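Local coordinates for resiniferatoxin-binding, phosphotriesterase-related protein (Rhodobacter sphaeroides 2.4.1, PDB 3K2G), which binds two zinc ions in a TIM barrel of the phosphotriesterase family and probably hydrolyses phosphoric esters, at residues 285-290 with 299-304; 281-286 with 324-329. All blocks are in the same frame, centred on the assembly; numbering follows the deposited sequence.

Contact 1: 285-290 with 299-304; sequences RAILGL and ILLSHD. With ZN (zinc ion), chain I.
Ile299 and Ile287 lock together where the outer helix 280-292 lies against strand 299-301, the strand that follows it in the TIM barrel. The chain turns back between them, so helix and strand run nearly antiparallel, with short axes 10.5 Å apart and at 154°. Ile299 gives up the most surface. Its CG1 lies beside the backbone N, and chi2 is fully extended (177°), which drives CD1 outward from the barrel wall onto the helix. That one methyl settles between two residues about one helical turn apart: it meets CG2 of Ile287 at 3.8 Å, and CB of Leu290, the third participant, at the same separation. The carbonyl O of Ile287 also flanks the methyl, a backbone contact beside the apolar ones.

Ile287 divides its work between its two branches. CG2, anti to the backbone N, takes Ile299, while the longer arm, with chi2 at 172°, carries CD1 to CD2 of Leu301 at 3.6 Å. Ile299 points at the helix, and Leu301, though it sets off to one side, swings its end toward it; Leu300, between them, turns to Phe258 and Glu260 of the neighbouring strand. The side chains that meet here are all apolar and buried. Phe326 of helix 321-332 also packs on Ile287 and Leu301, and Leu290 reaches Leu259 and Phe261 of strand 258-261.

Past the C-terminal end of the strand, where barrel enzymes keep their active sites, the same segment enters the binuclear metal centre. Asp304 joins His34, His36 and Glu177 around one zinc, using OD1 at 2.3 Å from the metal. A water 2.0 Å from that zinc completes a small closed circuit, donating a hydrogen bond to OD2 of Asp304 at 3.0 Å.

Contact 2: 281-286 with 324-329; sequences DEVARA and KHFLPR
Phe326 rests the far end of its ring near Ala284 and Val283, forming the apolar half of an interhelix contact in the outer layer of the TIM barrel. Segments 281-286 and 324-329 of helices 280-292 and 321-332 cross at 51°, their short axes 10.8 Å apart. With CG anti to the backbone N (chi1 -168°), the ring leaves its own helix to reach the other: CZ stands 4.2 Å from CA of Ala284 and equally far from CG1 of Val283, while CE1 lies 4.3 Å from CB of Ala284. The small alanine lets the ring come almost onto the helix backbone. Ile264 and Asp280 also border the phenyl group.

Toward the second subunit the contact turns polar and less sharply fixed, with Asp281 partly exposed. Arg329 extends along chi1 and chi2, then bends at chi3, bringing NH1 to OD1 of Asp281 at 2.9 Å. The oxygen lies at the edge of the guanidinium and in its plane, but the carboxylate is turned 79° against that plane, so the two groups do not form the flat paired arrangement. This salt bridge includes a weak hydrogen bond, and its details are uncertain because the position of OD1 is less sure. NH2 of the same arginine bonds Gln276 of the second subunit; Glu68 of that subunit makes a salt bridge with Lys324 and a hydrogen bond with His325. Pro328 has no backbone N-H to give, and the helix is kinked there.

NH1 of Arg329 lies close to the like-charged Arg332, so the carboxylate of Asp281 would offset positive charge in a mostly buried place. Apolar packing joins the helices, while the polar side chains of 324-329 bond to the neighbouring subunit.

In the fold
Contacts 1 and 2, their centres about 8 Å apart, both use helix 280-292. Along the chain that helix comes first, then strand 299-301, then helix 321-332, so the helix meets in turn the strand and the helix that follow it. The contacts merge at Phe326, whose CZ is 3.9 Å from CD1 of Ile287, and whose CE2 is 3.9 Å from CD2 of Leu301. Contact 1 joins barrel wall to outer layer and leads inward to the zinc centre; contact 2 joins outer helices and leads outward to the second subunit. Apolar packing thus runs from the strand leading to the zinc centre to Phe326, and polar side chains take over toward the second subunit.

Contact 1: 285-290 with 299-304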
loop_
_atom_site.group_PDB
_atom_site.type_symbol
_atom_site.label_atom_id
_atom_site.label_comp_id
_atom_site.label_asym_id
_atom_site.label_seq_id
_atom_site.Cartn_x
_atom_site.Cartn_y
_atom_site.Cartn_z
ATOM N N ARG B 285 4.809 -3.572 13.625
ATOM C CA ARG B 285 5.138 -2.860 12.394
ATOM C C ARG B 285 4.823 -1.372 12.494
ATOM O O ARG B 285 5.584 -0.543 12.000
ATOM C CB ARG B 285 4.405 -3.461 11.195
ATOM C CG ARG B 285 5.061 -4.708 10.626
ATOM C CD ARG B 285 4.571 -4.977 9.202
ATOM N NE ARG B 285 3.146 -5.298 9.163
ATOM C CZ ARG B 285 2.628 -6.457 9.565
ATOM N NH1 ARG B 285 3.420 -7.414 10.031
ATOM N NH2 ARG B 285 1.320 -6.657 9.511
ATOM N N ALA B 286 3.701 -1.033 13.127
ATOM C CA ALA B 286 3.320 0.366 13.285
ATOM C C ALA B 286 4.351 1.082 14.158
ATOM O O ALA B 286 4.691 2.243 13.919
ATOM C CB ALA B 286 1.939 0.469 13.921
ATOM N N ILE B 287 4.835 0.375 15.175
ATOM C CA ILE B 287 5.831 0.916 16.090
ATOM C C ILE B 287 7.148 1.135 15.343
ATOM O O ILE B 287 7.810 2.159 15.519
ATOM C CB ILE B 287 6.043 -0.046 17.289
ATOM C CG1 ILE B 287 4.787 -0.049 18.173
ATOM C CG2 ILE B 287 7.264 0.361 18.090
ATOM C CD1 ILE B 287 4.797 -1.104 19.277
ATOM N N LEU B 288 7.522 0.170 14.507
ATOM C CA LEU B 288 8.746 0.279 13.722
ATOM C C LEU B 288 8.677 1.528 12.861
ATOM O O LEU B 288 9.631 2.305 12.792
ATOM C CB LEU B 288 8.910 -0.941 12.819
ATOM C CG LEU B 288 9.813 -2.068 13.320
ATOM C CD1 LEU B 288 9.388 -2.512 14.714
ATOM C CD2 LEU B 288 9.743 -3.228 12.328
ATOM N N GLY B 289 7.534 1.705 12.204
ATOM C CA GLY B 289 7.334 2.861 11.352
ATOM C C GLY B 289 7.431 4.158 12.131
ATOM O O GLY B 289 8.119 5.089 11.712
ATOM N N LEU B 290 6.739 4.231 13.262
ATOM C CA LEU B 290 6.795 5.440 14.068
ATOM C C LEU B 290 8.254 5.744 14.392
ATOM O O LEU B 290 8.685 6.892 14.307
ATOM C CB LEU B 290 5.977 5.274 15.352
ATOM C CG LEU B 290 4.457 5.411 15.196
ATOM C CD1 LEU B 290 3.778 4.992 16.489
ATOM C CD2 LEU B 290 4.089 6.857 14.841
ATOM N N ILE B 299 6.727 6.578 22.175
ATOM C CA ILE B 299 6.043 5.289 22.217
ATOM C C ILE B 299 6.018 4.600 23.580
ATOM O O ILE B 299 7.061 4.412 24.210
ATOM C CB ILE B 299 6.662 4.319 21.187
ATOM C CG1 ILE B 299 6.613 4.960 19.793
ATOM C CG2 ILE B 299 5.901 2.994 21.198
ATOM C CD1 ILE B 299 7.258 4.134 18.705
ATOM N N LEU B 300 4.816 4.217 24.014
ATOM C CA LEU B 300 4.611 3.531 25.290
ATOM C C LEU B 300 3.925 2.184 25.041
ATOM O O LEU B 300 3.112 2.061 24.124
ATOM C CB LEU B 300 3.743 4.376 26.228
ATOM C CG LEU B 300 4.306 5.745 26.625
ATOM C CD1 LEU B 300 3.318 6.468 27.521
ATOM C CD2 LEU B 300 5.640 5.561 27.343
ATOM N N LEU B 301 4.247 1.195 25.874
ATOM C CA LEU B 301 3.708 -0.164 25.742
ATOM C C LEU B 301 3.123 -0.716 27.041
ATOM O O LEU B 301 3.700 -0.532 28.102
ATOM C CB LEU B 301 4.818 -1.115 25.307
ATOM C CG LEU B 301 5.703 -0.785 24.105
ATOM C CD1 LEU B 301 6.857 -1.790 24.045
ATOM C CD2 LEU B 301 4.891 -0.821 22.834
ATOM N N SER B 302 1.995 -1.414 26.952
ATOM C CA SER B 302 1.385 -2.021 28.137
ATOM C C SER B 302 0.306 -3.018 27.685
ATOM O O SER B 302 0.093 -3.172 26.479
ATOM C CB SER B 302 0.793 -0.937 29.046
ATOM O OG SER B 302 1.202 -1.125 30.394
ATOM N N HIS B 303 -0.357 -3.697 28.627
ATOM C CA HIS B 303 -1.400 -4.674 28.270
ATOM C C HIS B 303 -2.833 -4.202 28.509
ATOM O O HIS B 303 -3.777 -4.721 27.903
ATOM C CB HIS B 303 -1.281 -5.986 29.066
ATOM C CG HIS B 303 0.116 -6.483 29.273
ATOM N ND1 HIS B 303 0.981 -5.915 30.184
ATOM C CD2 HIS B 303 0.762 -7.556 28.759
ATOM C CE1 HIS B 303 2.097 -6.619 30.227
ATOM N NE2 HIS B 303 1.991 -7.621 29.372
ATOM N N ASP B 304 -3.003 -3.240 29.405
ATOM C CA ASP B 304 -4.333 -2.769 29.770
ATOM C C ASP B 304 -5.161 -3.943 30.306
ATOM O O ASP B 304 -6.316 -4.147 29.919
ATOM C CB ASP B 304 -5.071 -2.120 28.594
ATOM C CG ASP B 304 -6.365 -1.446 29.033
ATOM O OD1 ASP B 304 -6.456 -1.085 30.225
ATOM O OD2 ASP B 304 -7.283 -1.260 28.204
HETATM ZN ZN ZN I . -7.399 0.916 30.918
HETATM O O HOH W 1 -8.753 1.020 29.501
#

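Contact 2: 281-286 with 324-329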
loop_
_atom_site.group_PDB
_atom_site.type_symbol
_atom_site.label_atom_id
_atom_site.label_comp_id
_atom_site.label_asym_id
_atom_site.label_seq_id
_atom_site.Cartn_x
_atom_site.Cartn_y
_atom_site.Cartn_z
ATOM N N ASP B 281 1.828 -8.403 15.695
ATOM C CA ASP B 281 2.699 -8.177 14.547
ATOM C C ASP B 281 2.311 -6.871 13.853
ATOM O O ASP B 281 3.179 -6.093 13.461
ATOM C CB ASP B 281 2.623 -9.340 13.550
ATOM C CG ASP B 281 3.742 -10.359 13.746
ATOM O OD1 ASP B 281 4.707 -10.073 14.489
ATOM O OD2 ASP B 281 3.661 -11.447 13.145
ATOM N N GLU B 282 1.010 -6.623 13.707
ATOM C CA GLU B 282 0.551 -5.392 13.065
ATOM C C GLU B 282 0.994 -4.185 13.888
ATOM O O GLU B 282 1.406 -3.166 13.340
ATOM C CB GLU B 282 -0.973 -5.388 12.934
ATOM C CG GLU B 282 -1.528 -6.411 11.953
ATOM C CD GLU B 282 -3.044 -6.458 11.978
ATOM O OE1 GLU B 282 -3.603 -6.754 13.052
ATOM O OE2 GLU B 282 -3.676 -6.197 10.933
ATOM N N VAL B 283 0.909 -4.308 15.207
ATOM C CA VAL B 283 1.311 -3.227 16.094
ATOM C C VAL B 283 2.822 -3.033 16.054
ATOM O O VAL B 283 3.307 -1.902 16.026
ATOM C CB VAL B 283 0.859 -3.509 17.540
ATOM C CG1 VAL B 283 1.507 -2.523 18.505
ATOM C CG2 VAL B 283 -0.659 -3.400 17.617
ATOM N N ALA B 284 3.565 -4.138 16.055
ATOM C CA ALA B 284 5.020 -4.063 16.000
ATOM C C ALA B 284 5.429 -3.270 14.763
ATOM O O ALA B 284 6.286 -2.394 14.837
ATOM C CB ALA B 284 5.631 -5.465 15.952
ATOM N N ARG B 285 4.809 -3.572 13.625
ATOM C CA ARG B 285 5.138 -2.860 12.394
ATOM C C ARG B 285 4.823 -1.372 12.494
ATOM O O ARG B 285 5.584 -0.543 12.000
ATOM C CB ARG B 285 4.405 -3.461 11.195
ATOM C CG ARG B 285 5.061 -4.708 10.626
ATOM C CD ARG B 285 4.571 -4.977 9.202
ATOM N NE ARG B 285 3.146 -5.298 9.163
ATOM C CZ ARG B 285 2.628 -6.457 9.565
ATOM N NH1 ARG B 285 3.420 -7.414 10.031
ATOM N NH2 ARG B 285 1.320 -6.657 9.511
ATOM N N ALA B 286 3.701 -1.033 13.127
ATOM C CA ALA B 286 3.320 0.366 13.285
ATOM C C ALA B 286 4.351 1.082 14.158
ATOM O O ALA B 286 4.691 2.243 13.919
ATOM C CB ALA B 286 1.939 0.469 13.921
ATOM N N LYS B 324 8.277 -10.412 28.462
ATOM C CA LYS B 324 8.750 -11.733 28.078
ATOM C C LYS B 324 8.515 -12.120 26.623
ATOM O O LYS B 324 9.323 -12.831 26.022
ATOM C CB LYS B 324 8.104 -12.781 28.989
ATOM C CG LYS B 324 8.777 -14.148 28.954
ATOM C CD LYS B 324 7.891 -15.228 29.570
ATOM C CE LYS B 324 7.443 -14.878 30.977
ATOM N NZ LYS B 324 6.578 -15.960 31.524
ATOM N N HIS B 325 7.426 -11.640 26.038
ATOM C CA HIS B 325 7.119 -12.032 24.676
ATOM C C HIS B 325 7.087 -10.938 23.617
ATOM O O HIS B 325 7.559 -11.155 22.504
ATOM C CB HIS B 325 5.807 -12.819 24.689
ATOM C CG HIS B 325 5.866 -14.058 25.531
ATOM N ND1 HIS B 325 6.545 -15.193 25.142
ATOM C CD2 HIS B 325 5.358 -14.330 26.756
ATOM C CE1 HIS B 325 6.451 -16.110 26.086
ATOM N NE2 HIS B 325 5.736 -15.612 27.077
ATOM N N PHE B 326 6.560 -9.764 23.941
ATOM C CA PHE B 326 6.510 -8.716 22.936
ATOM C C PHE B 326 7.877 -8.101 22.625
ATOM O O PHE B 326 8.191 -7.868 21.458
ATOM C CB PHE B 326 5.511 -7.617 23.326
ATOM C CG PHE B 326 5.204 -6.657 22.200
ATOM C CD1 PHE B 326 4.649 -7.114 21.005
ATOM C CD2 PHE B 326 5.481 -5.299 22.329
ATOM C CE1 PHE B 326 4.379 -6.224 19.953
ATOM C CE2 PHE B 326 5.218 -4.409 21.292
ATOM C CZ PHE B 326 4.667 -4.868 20.101
ATOM N N LEU B 327 8.695 -7.844 23.642
ATOM C CA LEU B 327 10.011 -7.258 23.384
ATOM C C LEU B 327 10.757 -8.132 22.367
ATOM O O LEU B 327 11.292 -7.625 21.381
ATOM C CB LEU B 327 10.799 -7.092 24.693
ATOM C CG LEU B 327 10.120 -6.178 25.735
ATOM C CD1 LEU B 327 11.067 -5.923 26.904
ATOM C CD2 LEU B 327 9.710 -4.851 25.104
ATOM N N PRO B 328 10.787 -9.460 22.581
ATOM C CA PRO B 328 11.476 -10.336 21.626
ATOM C C PRO B 328 10.878 -10.207 20.210
ATOM O O PRO B 328 11.596 -10.310 19.215
ATOM C CB PRO B 328 11.265 -11.724 22.225
ATOM C CG PRO B 328 11.245 -11.444 23.705
ATOM C CD PRO B 328 10.385 -10.207 23.788
ATOM N N ARG B 329 9.568 -9.979 20.126
ATOM C CA ARG B 329 8.894 -9.816 18.835
ATOM C C ARG B 329 9.387 -8.523 18.171
ATOM O O ARG B 329 9.644 -8.495 16.970
ATOM C CB ARG B 329 7.373 -9.753 19.030
ATOM C CG ARG B 329 6.556 -9.644 17.741
ATOM C CD ARG B 329 5.067 -9.471 18.042
ATOM N NE ARG B 329 4.486 -10.650 18.686
ATOM C CZ ARG B 329 4.159 -11.774 18.049
ATOM N NH1 ARG B 329 4.347 -11.885 16.739
ATOM N NH2 ARG B 329 3.644 -12.796 18.724
#